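Local coordinates for protein beta-galactosidase BgaB (Bifidobacterium adolescentis, PDB 5VYM) that hydrolyses terminal non-reducing beta-D-galactose residues of transgalactooligosaccharides, preferring Gal(beta1-4)Gal linkages, and is represented here by its trimerisation domain alone, at residues B[32-37]-B[66-71]; B[109-112]-B[117-120]. All coordinates share one frame; numbering follows the deposited sequence.

Contact 1: residues B[32-37]-B[66-71]; sequences WHDVRD and LPTVLI
D34 and T68 make the polar part of this contact. T68 OG1 donates to D34 OD2 over a very short 2.4 Å; the bond is plausible, but its exact length is doubtful. The two side chains meet roughly at right angles. In T68, OG1 is set anti to its own carbonyl carbon (chi1 -42°), which presents the hydroxyl to the helix, whereas D34 takes a strained first torsion (chi1 -149°), about 30° from the staggered anti position. T68 N lies 3.5 Å from D34 OD2 at a poor angle, so only the hydroxyl is hydrogen-bonded to D34 across the two segments.

Strand 7-11, helix 31-44 and strand 50-53 form a beta-alpha-beta crossover of the parallel sheet. The contact fastens the first half of that helix to the loop leaving strand 63-66, which flanks strand 7-11 on its other edge. P67 O accepts a hydrogen bond from H31 ND1, adding a second tie near the helix start.

The apolar part rests on P67. V35 CG2 lies 3.9 Å from P67 CG, and both side chains pack on I9 of strand 7-11. The neighbouring ring carbon, P67 CB, comes within 3.4 Å of D34 OD2, bringing the proline methylene against the carboxylate. W38, further along the helix, also touches P67.

Contact 2: residues B[109-112]-B[117-120]; sequences GYPG and LLRS
R119 runs alongside P111 in the opposite direction, its aliphatic part against the proline and its guanidinium against the loop backbone. From CB the chain turns to CG, which is anti to the carbonyl carbon (chi1 -67°) and comes within 3.1 Å of P111 O. The next atom, CD, rests 3.4 Å from Y110 O, the carbonyl at the cis peptide bond that precedes P111. A bend at chi3 (-63°) swings the guanidinium over the loop. NE forms a salt bridge with D115 OD2 of the second subunit, which probably offsets the nearby like charge of R125. NH2 is hydrogen-bonded outside the two segments. NH1 reaches back into the loop: it lies 3.3 Å from G109 C and gives P111 O a weak hydrogen bond of 3.4 Å, bent to 125°. It also donates to a water that donates to G112 O.

A second water receives the R119 backbone N-H and donates to P111 O at 2.6 Å, so that carbonyl takes this short bond and the arginine's weak one. Beside this polar network L118 CD2 lies 3.8 Å from P111 CB, the leucine crossing the proline ring at about a right angle. The arrangement is that of a cis-proline loop folded against the first turn of a helix, with a buried arginine and two waters bridging them at a subunit interface of the GH42 trimerisation domain.

How the contacts relate
Contact 1 closes along the chain before contact 2 opens; their centres are 18 Å apart and their nearest atoms about 7 Å, without touching. They are joined through the connection after strand 89-93, the neighbour of strand 63-66 in the parallel sheet: T96 OG1 bonds to L66 O and V69 N beside contact 1, while Y94 O accepts the hydroxyl of Y110 from contact 2. Both also adjoin the second subunit, contact 1 slightly, through packing of D37 on V214 of that subunit, and contact 2 more broadly, with Y110 packing on its Q163. In GH42 enzymes the catalytic barrel is a separate domain, absent from this chain.

Contact 1: residues B[32-37]-B[66-71]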
loop_
_atom_site.group_PDB
_atom_site.type_symbol
_atom_site.label_atom_id
_atom_site.label_comp_id
_atom_site.label_asym_id
_atom_site.label_seq_id
_atom_site.Cartn_x
_atom_site.Cartn_y
_atom_site.Cartn_z
ATOM N N TRP B 32 -4.339 -26.253 -0.547
ATOM C CA TRP B 32 -5.118 -26.847 0.535
ATOM C C TRP B 32 -4.230 -27.552 1.553
ATOM O O TRP B 32 -4.536 -27.538 2.750
ATOM C CB TRP B 32 -6.158 -27.822 -0.018
ATOM C CG TRP B 32 -6.955 -28.469 1.070
ATOM C CD1 TRP B 32 -6.911 -29.777 1.452
ATOM C CD2 TRP B 32 -7.895 -27.826 1.938
ATOM N NE1 TRP B 32 -7.778 -29.992 2.497
ATOM C CE2 TRP B 32 -8.394 -28.810 2.815
ATOM C CE3 TRP B 32 -8.368 -26.516 2.055
ATOM C CZ2 TRP B 32 -9.341 -28.525 3.794
ATOM C CZ3 TRP B 32 -9.310 -26.235 3.027
ATOM C CH2 TRP B 32 -9.785 -27.235 3.885
ATOM N N HIS B 33 -3.138 -28.174 1.103
ATOM C CA HIS B 33 -2.207 -28.774 2.051
ATOM C C HIS B 33 -1.533 -27.712 2.907
ATOM O O HIS B 33 -1.252 -27.952 4.087
ATOM C CB HIS B 33 -1.162 -29.612 1.313
ATOM C CG HIS B 33 -1.692 -30.910 0.787
ATOM N ND1 HIS B 33 -0.874 -31.899 0.288
ATOM C CD2 HIS B 33 -2.958 -31.380 0.687
ATOM C CE1 HIS B 33 -1.613 -32.925 -0.099
ATOM N NE2 HIS B 33 -2.880 -32.635 0.132
ATOM N N ASP B 34 -1.274 -26.533 2.337
ATOM C CA ASP B 34 -0.727 -25.439 3.130
ATOM C C ASP B 34 -1.756 -24.931 4.133
ATOM O O ASP B 34 -1.403 -24.559 5.259
ATOM C CB ASP B 34 -0.257 -24.311 2.209
ATOM C CG ASP B 34 0.921 -23.540 2.778
ATOM O OD1 ASP B 34 1.378 -23.875 3.892
ATOM O OD2 ASP B 34 1.394 -22.598 2.107
ATOM N N VAL B 35 -3.034 -24.924 3.745
ATOM C CA VAL B 35 -4.094 -24.520 4.664
ATOM C C VAL B 35 -4.188 -25.489 5.836
ATOM O O VAL B 35 -4.316 -25.074 6.994
ATOM C CB VAL B 35 -5.435 -24.409 3.914
ATOM C CG1 VAL B 35 -6.579 -24.202 4.895
ATOM C CG2 VAL B 35 -5.385 -23.276 2.902
ATOM N N ARG B 36 -4.126 -26.795 5.557
ATOM C CA ARG B 36 -4.219 -27.784 6.628
ATOM C C ARG B 36 -3.039 -27.679 7.586
ATOM O O ARG B 36 -3.209 -27.789 8.806
ATOM C CB ARG B 36 -4.303 -29.196 6.046
ATOM C CG ARG B 36 -5.523 -29.452 5.181
ATOM C CD ARG B 36 -5.652 -30.929 4.838
ATOM N NE ARG B 36 -4.396 -31.495 4.349
ATOM C CZ ARG B 36 -4.294 -32.679 3.754
ATOM N NH1 ARG B 36 -5.374 -33.424 3.565
ATOM N NH2 ARG B 36 -3.113 -33.118 3.343
ATOM N N ASP B 37 -1.832 -27.472 7.051
ATOM C CA ASP B 37 -0.657 -27.349 7.907
ATOM C C ASP B 37 -0.770 -26.142 8.831
ATOM O O ASP B 37 -0.446 -26.229 10.021
ATOM C CB ASP B 37 0.608 -27.259 7.054
ATOM C CG ASP B 37 0.979 -28.586 6.420
ATOM O OD1 ASP B 37 0.277 -29.587 6.677
ATOM O OD2 ASP B 37 1.973 -28.627 5.664
ATOM N N LEU B 66 -2.833 -16.191 4.656
ATOM C CA LEU B 66 -2.967 -16.586 3.255
ATOM C C LEU B 66 -1.831 -17.535 2.894
ATOM O O LEU B 66 -0.749 -17.094 2.476
ATOM C CB LEU B 66 -2.975 -15.368 2.333
ATOM C CG LEU B 66 -4.173 -14.423 2.449
ATOM C CD1 LEU B 66 -3.854 -13.258 3.373
ATOM C CD2 LEU B 66 -4.607 -13.930 1.077
ATOM N N PRO B 67 -2.031 -18.845 3.033
ATOM C CA PRO B 67 -0.976 -19.797 2.672
ATOM C C PRO B 67 -1.122 -20.317 1.250
ATOM O O PRO B 67 -2.088 -21.019 0.937
ATOM C CB PRO B 67 -1.160 -20.918 3.701
ATOM C CG PRO B 67 -2.626 -20.820 4.132
ATOM C CD PRO B 67 -3.209 -19.534 3.585
ATOM N N THR B 68 -0.160 -19.979 0.390
ATOM C CA THR B 68 -0.169 -20.381 -1.017
ATOM C C THR B 68 -1.492 -19.997 -1.681
ATOM O O THR B 68 -2.144 -20.796 -2.358
ATOM C CB THR B 68 0.120 -21.880 -1.164
ATOM O OG1 THR B 68 1.181 -22.246 -0.273
ATOM C CG2 THR B 68 0.546 -22.218 -2.593
ATOM N N VAL B 69 -1.902 -18.751 -1.462
ATOM C CA VAL B 69 -3.059 -18.184 -2.171
ATOM C C VAL B 69 -2.501 -17.613 -3.470
ATOM O O VAL B 69 -2.245 -16.416 -3.614
ATOM C CB VAL B 69 -3.806 -17.148 -1.327
ATOM C CG1 VAL B 69 -5.002 -16.594 -2.090
ATOM C CG2 VAL B 69 -4.258 -17.771 -0.016
ATOM N N LEU B 70 -2.292 -18.507 -4.439
ATOM C CA LEU B 70 -1.608 -18.127 -5.672
ATOM C C LEU B 70 -2.399 -17.088 -6.454
ATOM O O LEU B 70 -1.819 -16.157 -7.026
ATOM C CB LEU B 70 -1.359 -19.365 -6.534
ATOM C CG LEU B 70 -0.329 -20.364 -6.008
ATOM C CD1 LEU B 70 -0.832 -21.783 -6.192
ATOM C CD2 LEU B 70 1.001 -20.169 -6.717
ATOM N N ILE B 71 -3.720 -17.230 -6.495
ATOM C CA ILE B 71 -4.582 -16.334 -7.255
ATOM C C ILE B 71 -5.100 -15.261 -6.310
ATOM O O ILE B 71 -5.816 -15.563 -5.347
ATOM C CB ILE B 71 -5.744 -17.094 -7.913
ATOM C CG1 ILE B 71 -5.247 -18.393 -8.555
ATOM C CG2 ILE B 71 -6.430 -16.214 -8.945
ATOM C CD1 ILE B 71 -4.314 -18.186 -9.721
#

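Contact 2: residues B[109-112]-B[117-120]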
loop_
_atom_site.group_PDB
_atom_site.type_symbol
_atom_site.label_atom_id
_atom_site.label_comp_id
_atom_site.label_asym_id
_atom_site.label_seq_id
_atom_site.Cartn_x
_atom_site.Cartn_y
_atom_site.Cartn_z
ATOM N N GLY B 109 7.184 -7.186 -10.147
ATOM C CA GLY B 109 7.966 -7.519 -8.968
ATOM C C GLY B 109 7.340 -8.596 -8.099
ATOM O O GLY B 109 6.244 -9.083 -8.397
ATOM N N TYR B 110 8.017 -8.971 -7.011
ATOM C CA TYR B 110 7.526 -10.036 -6.152
ATOM C C TYR B 110 7.372 -9.559 -4.713
ATOM O O TYR B 110 8.265 -8.882 -4.187
ATOM C CB TYR B 110 8.468 -11.253 -6.180
ATOM C CG TYR B 110 8.210 -12.254 -5.068
ATOM C CD1 TYR B 110 7.239 -13.241 -5.202
ATOM C CD2 TYR B 110 8.936 -12.208 -3.882
ATOM C CE1 TYR B 110 6.998 -14.152 -4.183
ATOM C CE2 TYR B 110 8.698 -13.111 -2.860
ATOM C CZ TYR B 110 7.732 -14.080 -3.017
ATOM O OH TYR B 110 7.499 -14.980 -2.003
ATOM N N PRO B 111 6.247 -9.884 -4.049
ATOM C CA PRO B 111 5.054 -10.489 -4.658
ATOM C C PRO B 111 4.268 -9.468 -5.477
ATOM O O PRO B 111 4.181 -8.306 -5.086
ATOM C CB PRO B 111 4.242 -10.979 -3.452
ATOM C CG PRO B 111 4.712 -10.158 -2.315
ATOM C CD PRO B 111 6.166 -9.873 -2.580
ATOM N N GLY B 112 3.703 -9.901 -6.601
ATOM C CA GLY B 112 3.155 -8.974 -7.571
ATOM C C GLY B 112 1.718 -8.552 -7.380
ATOM O O GLY B 112 1.281 -7.606 -8.041
ATOM N N LEU B 117 0.856 -3.270 -4.171
ATOM C CA LEU B 117 0.097 -3.133 -2.933
ATOM C C LEU B 117 0.540 -4.165 -1.902
ATOM O O LEU B 117 0.759 -3.834 -0.730
ATOM C CB LEU B 117 -1.399 -3.258 -3.225
ATOM C CG LEU B 117 -2.348 -3.102 -2.037
ATOM C CD1 LEU B 117 -2.017 -1.845 -1.261
ATOM C CD2 LEU B 117 -3.790 -3.070 -2.509
ATOM N N LEU B 118 0.688 -5.423 -2.322
ATOM C CA LEU B 118 1.129 -6.453 -1.388
ATOM C C LEU B 118 2.558 -6.200 -0.923
ATOM O O LEU B 118 2.870 -6.374 0.261
ATOM C CB LEU B 118 1.000 -7.833 -2.034
ATOM C CG LEU B 118 1.152 -9.035 -1.099
ATOM C CD1 LEU B 118 0.218 -8.912 0.097
ATOM C CD2 LEU B 118 0.893 -10.331 -1.852
ATOM N N ARG B 119 3.439 -5.783 -1.838
ATOM C CA ARG B 119 4.795 -5.418 -1.442
ATOM C C ARG B 119 4.785 -4.281 -0.429
ATOM O O ARG B 119 5.533 -4.310 0.556
ATOM C CB ARG B 119 5.618 -5.021 -2.668
ATOM C CG ARG B 119 5.897 -6.155 -3.629
ATOM C CD ARG B 119 6.942 -5.758 -4.660
ATOM N NE ARG B 119 6.503 -4.656 -5.512
ATOM C CZ ARG B 119 5.871 -4.811 -6.671
ATOM N NH1 ARG B 119 5.594 -6.028 -7.119
ATOM N NH2 ARG B 119 5.514 -3.752 -7.384
ATOM N N SER B 120 3.940 -3.270 -0.655
ATOM C CA SER B 120 3.887 -2.128 0.252
ATOM C C SER B 120 3.431 -2.549 1.643
ATOM O O SER B 120 3.991 -2.098 2.650
ATOM C CB SER B 120 2.963 -1.050 -0.312
ATOM O OG SER B 120 3.450 -0.561 -1.549
HETATM O O HOH W 1 2.463 -6.336 -4.826
HETATM O O HOH W 2 3.448 -5.940 -8.998
#